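Phytochrome Response Regulator RcpA (Tolypothrix sp. PCC 7601, PDB 1K68) probably relays light signals from a cyanobacterial phytochrome as a CheY-like, dimeric response regulator that is phosphorylated on an aspartate and binds magnesium. Local coordinates at residues K4-E9 / A42-E47; D98-S103 / N109-K114. One frame throughout, in Å; residues are numbered along the deposited sequence.

Contact 1 (K4-E9 / A42-E47); sequences KIFLVE and AYLRQE
A buried lysine amine meeting a tyrosine hydroxyl is the oddity at this otherwise greasy strand–helix junction: K4 NZ donates to Y43 OH across 2.7 Å. The amine comes in at the edge of the ring, near its plane, and the two side chains reach for each other from opposite directions. A bend at chi3 (-75°) in the otherwise extended lysine chain turns its end toward the hydroxyl. A second bond, from the same NZ to the backbone oxygen of S54, shares the task of satisfying this buried nitrogen. Two residues along the strand, on the same side of it, F6 lays its ring over one face of Y43 in an offset stack. The centroids are 4.4 Å apart and the planes only 20° from parallel, with F6 CE1 nearest Y43 CD2 at 3.4 Å. L44 gives the F6 ring a second neighbour, its CD2 lying 3.9 Å from F6 CD2. Just beyond L44 the helix closes in a Schellman motif, where Q46 has positive phi, E47 N bonds to A42 O and Q46 N to Y43 O. V34 and I59, from the strands flanking strand 4-8, also touch F6, while Y50 meets the Y43 ring at a steep angle. Such packing of helix 37-44 onto the central parallel sheet belongs to the hydrophobic core of the (beta/alpha)5 receiver fold.

Contact 2 (D98-S103 / N109-K114); sequences DDIFHS and NCYITK
Y111 meets helix 97-105 with a face, an edge and its hydroxyl end, each touching a different residue. Over one face sits I100, whose CG1 makes a CH-pi contact 4.0 Å from the centroid of the Y111 ring, 22° off the normal and shifted toward the CZ–CE2 side of the ring. The two side chains cross at about a right angle. At the ring edge, near its plane, S103 OG lies 3.6 Å from Y111 CE1, a packing contact rather than a hydrogen bond. Past the end of the ring, D99 CB lies 3.6 Å from Y111 OH.

The second shell fixes these neighbours. S103 OG gives its proton to D99 O, one turn back in the helix, at 2.8 Å, while S103 N reaches the same oxygen from the other face of the carbonyl plane; the carbonyl oxygen is thus gripped twice, and the OG bond fixes the hydroxyl's rotation beside the ring. The polar ends of D99 and Y111 both turn to S94: D99 OD1 pairs with its OG, and Y111 OH bonds to its backbone O. With CG trans to the backbone N (chi1 -170°), the tyrosine side chain lies between strand and helix, where V90 and L63 also touch it. Three residues before the lysine that bonds the phosphoryl group, Y111 occupies the position of the switch aromatic of CheY-like proteins. Its tuck against the helix, tied to S94 O, is consistent with the inward rotamer of an activated, phosphorylated receiver domain.

In the fold
Contacts 1 and 2 pack helices against two strands of the same parallel sheet, 4-8 an inner strand next to the border strand 30-34, and 110-113 the opposite border, with their centres about 20 Å apart on opposite sides of the chain's centre. The strands' C-terminal ends nevertheless converge: E9 OE2 and K114 NZ form a salt bridge, modelled at a short 2.5 Å, and K114 NZ also bonds to phosphoryl oxygen OP1 of the modified D62. Next to E9, D10 joins D62 and N64 in binding magnesium. The metal lies about 14 Å from the F6 side chain and about 11 Å from that of D99. Contact 1's touching residues are core packing; contact 2, somewhat nearer, contains the probable switch residue.

Contact 1 (K4-E9 / A42-E47)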
loop_
_atom_site.group_PDB
_atom_site.type_symbol
_atom_site.label_atom_id
_atom_site.label_comp_id
_atom_site.label_asym_id
_atom_site.label_seq_id
_atom_site.Cartn_x
_atom_site.Cartn_y
_atom_site.Cartn_z
ATOM N N LYS A 4 6.227 -1.147 -20.121
ATOM C CA LYS A 4 5.100 -0.391 -19.589
ATOM C C LYS A 4 3.926 -1.304 -19.247
ATOM O O LYS A 4 3.559 -2.177 -20.027
ATOM C CB LYS A 4 4.611 0.667 -20.582
ATOM C CG LYS A 4 3.365 1.401 -20.062
ATOM C CD LYS A 4 2.712 2.300 -21.095
ATOM C CE LYS A 4 3.496 3.579 -21.322
ATOM N NZ LYS A 4 2.740 4.494 -22.224
ATOM N N ILE A 5 3.340 -1.079 -18.077
ATOM C CA ILE A 5 2.202 -1.851 -17.616
ATOM C C ILE A 5 1.003 -0.918 -17.515
ATOM O O ILE A 5 1.077 0.139 -16.879
ATOM C CB ILE A 5 2.486 -2.467 -16.242
ATOM C CG1 ILE A 5 3.706 -3.371 -16.337
ATOM C CG2 ILE A 5 1.292 -3.259 -15.763
ATOM C CD1 ILE A 5 4.225 -3.797 -14.997
ATOM N N PHE A 6 -0.089 -1.308 -18.164
ATOM C CA PHE A 6 -1.316 -0.520 -18.167
ATOM C C PHE A 6 -2.317 -1.188 -17.223
ATOM O O PHE A 6 -2.800 -2.291 -17.485
ATOM C CB PHE A 6 -1.867 -0.454 -19.598
ATOM C CG PHE A 6 -2.954 0.562 -19.793
ATOM C CD1 PHE A 6 -2.753 1.899 -19.454
ATOM C CD2 PHE A 6 -4.166 0.192 -20.363
ATOM C CE1 PHE A 6 -3.743 2.847 -19.685
ATOM C CE2 PHE A 6 -5.166 1.135 -20.599
ATOM C CZ PHE A 6 -4.955 2.468 -20.262
ATOM N N LEU A 7 -2.598 -0.513 -16.115
ATOM C CA LEU A 7 -3.520 -1.005 -15.108
ATOM C C LEU A 7 -4.850 -0.280 -15.223
ATOM O O LEU A 7 -4.914 0.943 -15.047
ATOM C CB LEU A 7 -2.932 -0.783 -13.712
ATOM C CG LEU A 7 -3.814 -1.016 -12.477
ATOM C CD1 LEU A 7 -4.240 -2.484 -12.376
ATOM C CD2 LEU A 7 -3.032 -0.613 -11.236
ATOM N N VAL A 8 -5.898 -1.037 -15.548
ATOM C CA VAL A 8 -7.248 -0.504 -15.675
ATOM C C VAL A 8 -7.985 -0.988 -14.424
ATOM O O VAL A 8 -8.411 -2.145 -14.347
ATOM C CB VAL A 8 -7.949 -1.039 -16.943
ATOM C CG1 VAL A 8 -9.302 -0.357 -17.107
ATOM C CG2 VAL A 8 -7.076 -0.795 -18.175
ATOM N N GLU A 9 -8.119 -0.088 -13.448
ATOM C CA GLU A 9 -8.731 -0.396 -12.153
ATOM C C GLU A 9 -9.227 0.879 -11.465
ATOM O O GLU A 9 -8.590 1.922 -11.563
ATOM C CB GLU A 9 -7.676 -1.067 -11.276
ATOM C CG GLU A 9 -8.017 -1.170 -9.805
ATOM C CD GLU A 9 -9.109 -2.172 -9.540
ATOM O OE1 GLU A 9 -10.219 -1.749 -9.154
ATOM O OE2 GLU A 9 -8.852 -3.382 -9.726
ATOM N N ALA A 42 -9.625 4.663 -24.934
ATOM C CA ALA A 42 -9.086 5.882 -25.529
ATOM C C ALA A 42 -7.558 5.839 -25.493
ATOM O O ALA A 42 -6.889 6.147 -26.483
ATOM C CB ALA A 42 -9.602 7.108 -24.775
ATOM N N TYR A 43 -7.012 5.444 -24.347
ATOM C CA TYR A 43 -5.567 5.357 -24.167
ATOM C C TYR A 43 -4.948 4.332 -25.113
ATOM O O TYR A 43 -3.930 4.603 -25.754
ATOM C CB TYR A 43 -5.245 4.980 -22.712
ATOM C CG TYR A 43 -3.777 5.047 -22.349
ATOM C CD1 TYR A 43 -3.257 6.138 -21.648
ATOM C CD2 TYR A 43 -2.901 4.025 -22.713
ATOM C CE1 TYR A 43 -1.901 6.205 -21.322
ATOM C CE2 TYR A 43 -1.547 4.085 -22.393
ATOM C CZ TYR A 43 -1.055 5.175 -21.701
ATOM O OH TYR A 43 0.285 5.230 -21.397
ATOM N N LEU A 44 -5.560 3.152 -25.204
ATOM C CA LEU A 44 -5.029 2.097 -26.065
ATOM C C LEU A 44 -5.143 2.427 -27.552
ATOM O O LEU A 44 -4.313 1.997 -28.348
ATOM C CB LEU A 44 -5.726 0.769 -25.759
ATOM C CG LEU A 44 -5.463 0.231 -24.345
ATOM C CD1 LEU A 44 -6.337 -0.999 -24.067
ATOM C CD2 LEU A 44 -3.988 -0.111 -24.207
ATOM N N ARG A 45 -6.165 3.189 -27.929
ATOM C CA ARG A 45 -6.321 3.563 -29.329
ATOM C C ARG A 45 -5.623 4.891 -29.588
ATOM O O ARG A 45 -5.767 5.478 -30.663
ATOM C CB ARG A 45 -7.797 3.673 -29.713
ATOM C CG ARG A 45 -8.549 2.352 -29.751
ATOM C CD ARG A 45 -9.925 2.551 -30.356
ATOM N NE ARG A 45 -10.762 1.358 -30.274
ATOM C CZ ARG A 45 -10.461 0.184 -30.819
ATOM N NH1 ARG A 45 -9.329 0.034 -31.497
ATOM N NH2 ARG A 45 -11.296 -0.837 -30.690
ATOM N N GLN A 46 -4.863 5.361 -28.602
ATOM C CA GLN A 46 -4.134 6.619 -28.724
ATOM C C GLN A 46 -5.029 7.722 -29.282
ATOM O O GLN A 46 -4.674 8.388 -30.252
ATOM C CB GLN A 46 -2.918 6.430 -29.636
ATOM C CG GLN A 46 -1.829 5.544 -29.054
ATOM C CD GLN A 46 -0.770 5.172 -30.075
ATOM O OE1 GLN A 46 0.260 4.597 -29.736
ATOM N NE2 GLN A 46 -1.027 5.491 -31.334
ATOM N N GLU A 47 -6.185 7.908 -28.658
ATOM C CA GLU A 47 -7.144 8.917 -29.086
ATOM C C GLU A 47 -7.134 10.135 -28.172
ATOM O O GLU A 47 -7.199 10.005 -26.950
ATOM C CB GLU A 47 -8.552 8.316 -29.118
ATOM C CG GLU A 47 -8.712 7.174 -30.104
ATOM C CD GLU A 47 -10.099 6.560 -30.078
ATOM O OE1 GLU A 47 -10.374 5.686 -30.924
ATOM O OE2 GLU A 47 -10.914 6.947 -29.217
#

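Contact 2 (D98-S103 / N109-K114)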
loop_
_atom_site.group_PDB
_atom_site.type_symbol
_atom_site.label_atom_id
_atom_site.label_comp_id
_atom_site.label_asym_id
_atom_site.label_seq_id
_atom_site.Cartn_x
_atom_site.Cartn_y
_atom_site.Cartn_z
ATOM N N ASP A 98 -19.387 -17.336 -14.886
ATOM C CA ASP A 98 -19.637 -16.815 -16.231
ATOM C C ASP A 98 -18.531 -15.861 -16.661
ATOM O O ASP A 98 -18.171 -15.814 -17.836
ATOM C CB ASP A 98 -20.964 -16.057 -16.320
ATOM C CG ASP A 98 -22.167 -16.913 -15.979
ATOM O OD1 ASP A 98 -22.141 -18.138 -16.230
ATOM O OD2 ASP A 98 -23.149 -16.335 -15.469
ATOM N N ASP A 99 -18.016 -15.084 -15.713
ATOM C CA ASP A 99 -16.946 -14.143 -16.021
ATOM C C ASP A 99 -15.687 -14.910 -16.408
ATOM O O ASP A 99 -14.965 -14.518 -17.319
ATOM C CB ASP A 99 -16.656 -13.248 -14.814
ATOM C CG ASP A 99 -17.655 -12.108 -14.673
ATOM O OD1 ASP A 99 -17.793 -11.562 -13.560
ATOM O OD2 ASP A 99 -18.293 -11.752 -15.681
ATOM N N ILE A 100 -15.429 -16.013 -15.717
ATOM C CA ILE A 100 -14.250 -16.807 -16.008
ATOM C C ILE A 100 -14.326 -17.405 -17.405
ATOM O O ILE A 100 -13.407 -17.260 -18.216
ATOM C CB ILE A 100 -14.081 -17.926 -14.963
ATOM C CG1 ILE A 100 -13.807 -17.304 -13.587
ATOM C CG2 ILE A 100 -12.965 -18.852 -15.381
ATOM C CD1 ILE A 100 -13.836 -18.301 -12.432
ATOM N N PHE A 101 -15.430 -18.080 -17.688
ATOM C CA PHE A 101 -15.621 -18.700 -18.988
ATOM C C PHE A 101 -15.593 -17.673 -20.107
ATOM O O PHE A 101 -14.897 -17.846 -21.101
ATOM C CB PHE A 101 -16.960 -19.437 -19.039
ATOM C CG PHE A 101 -17.232 -20.113 -20.358
ATOM C CD1 PHE A 101 -16.899 -21.451 -20.555
ATOM C CD2 PHE A 101 -17.777 -19.400 -21.421
ATOM C CE1 PHE A 101 -17.107 -22.066 -21.791
ATOM C CE2 PHE A 101 -17.987 -20.006 -22.660
ATOM C CZ PHE A 101 -17.648 -21.340 -22.844
ATOM N N HIS A 102 -16.359 -16.604 -19.952
ATOM C CA HIS A 102 -16.419 -15.590 -20.994
ATOM C C HIS A 102 -15.059 -14.954 -21.259
ATOM O O HIS A 102 -14.670 -14.764 -22.408
ATOM C CB HIS A 102 -17.451 -14.522 -20.625
ATOM C CG HIS A 102 -17.850 -13.643 -21.772
ATOM N ND1 HIS A 102 -18.268 -14.146 -22.985
ATOM C CD2 HIS A 102 -17.928 -12.293 -21.875
ATOM C CE1 HIS A 102 -18.588 -13.142 -23.788
ATOM N NE2 HIS A 102 -18.389 -12.010 -23.139
ATOM N N SER A 103 -14.322 -14.636 -20.202
ATOM C CA SER A 103 -13.014 -14.014 -20.377
ATOM C C SER A 103 -12.073 -14.895 -21.189
ATOM O O SER A 103 -11.401 -14.421 -22.104
ATOM C CB SER A 103 -12.389 -13.695 -19.017
ATOM O OG SER A 103 -13.145 -12.709 -18.334
ATOM N N ASN A 109 -5.536 -13.569 -21.877
ATOM C CA ASN A 109 -4.360 -14.426 -21.752
ATOM C C ASN A 109 -4.434 -15.205 -20.444
ATOM O O ASN A 109 -4.073 -16.375 -20.394
ATOM C CB ASN A 109 -3.067 -13.610 -21.782
ATOM C CG ASN A 109 -2.873 -12.857 -23.092
ATOM O OD1 ASN A 109 -3.632 -11.951 -23.404
ATOM N ND2 ASN A 109 -1.855 -13.242 -23.864
ATOM N N CYS A 110 -4.915 -14.550 -19.393
ATOM C CA CYS A 110 -5.020 -15.186 -18.090
ATOM C C CYS A 110 -6.034 -14.490 -17.196
ATOM O O CYS A 110 -6.257 -13.272 -17.306
ATOM C CB CYS A 110 -3.656 -15.184 -17.392
ATOM S SG CYS A 110 -3.616 -16.226 -15.920
ATOM N N TYR A 111 -6.638 -15.265 -16.296
ATOM C CA TYR A 111 -7.629 -14.730 -15.364
ATOM C C TYR A 111 -7.165 -15.008 -13.936
ATOM O O TYR A 111 -6.831 -16.145 -13.589
ATOM C CB TYR A 111 -8.987 -15.394 -15.624
ATOM C CG TYR A 111 -10.175 -14.788 -14.902
ATOM C CD1 TYR A 111 -11.177 -14.116 -15.612
ATOM C CD2 TYR A 111 -10.341 -14.950 -13.523
ATOM C CE1 TYR A 111 -12.321 -13.633 -14.968
ATOM C CE2 TYR A 111 -11.475 -14.465 -12.871
ATOM C CZ TYR A 111 -12.461 -13.815 -13.602
ATOM O OH TYR A 111 -13.602 -13.377 -12.974
ATOM N N ILE A 112 -7.136 -13.970 -13.109
ATOM C CA ILE A 112 -6.712 -14.133 -11.723
ATOM C C ILE A 112 -7.699 -13.444 -10.794
ATOM O O ILE A 112 -8.111 -12.312 -11.035
ATOM C CB ILE A 112 -5.302 -13.539 -11.484
ATOM C CG1 ILE A 112 -4.275 -14.253 -12.365
ATOM C CG2 ILE A 112 -4.925 -13.683 -10.013
ATOM C CD1 ILE A 112 -2.909 -13.648 -12.313
ATOM N N THR A 113 -8.078 -14.142 -9.730
ATOM C CA THR A 113 -9.007 -13.586 -8.761
ATOM C C THR A 113 -8.224 -12.937 -7.637
ATOM O O THR A 113 -7.256 -13.507 -7.131
ATOM C CB THR A 113 -9.905 -14.674 -8.163
ATOM O OG1 THR A 113 -9.086 -15.660 -7.525
ATOM C CG2 THR A 113 -10.727 -15.342 -9.254
ATOM N N LYS A 114 -8.640 -11.740 -7.245
ATOM C CA LYS A 114 -7.969 -11.030 -6.174
ATOM C C LYS A 114 -8.163 -11.787 -4.855
ATOM O O LYS A 114 -9.283 -12.154 -4.500
ATOM C CB LYS A 114 -8.536 -9.615 -6.068
ATOM C CG LYS A 114 -8.272 -8.738 -7.294
ATOM C CD LYS A 114 -8.925 -7.378 -7.116
ATOM C CE LYS A 114 -8.596 -6.455 -8.269
ATOM N NZ LYS A 114 -9.437 -5.243 -8.224
#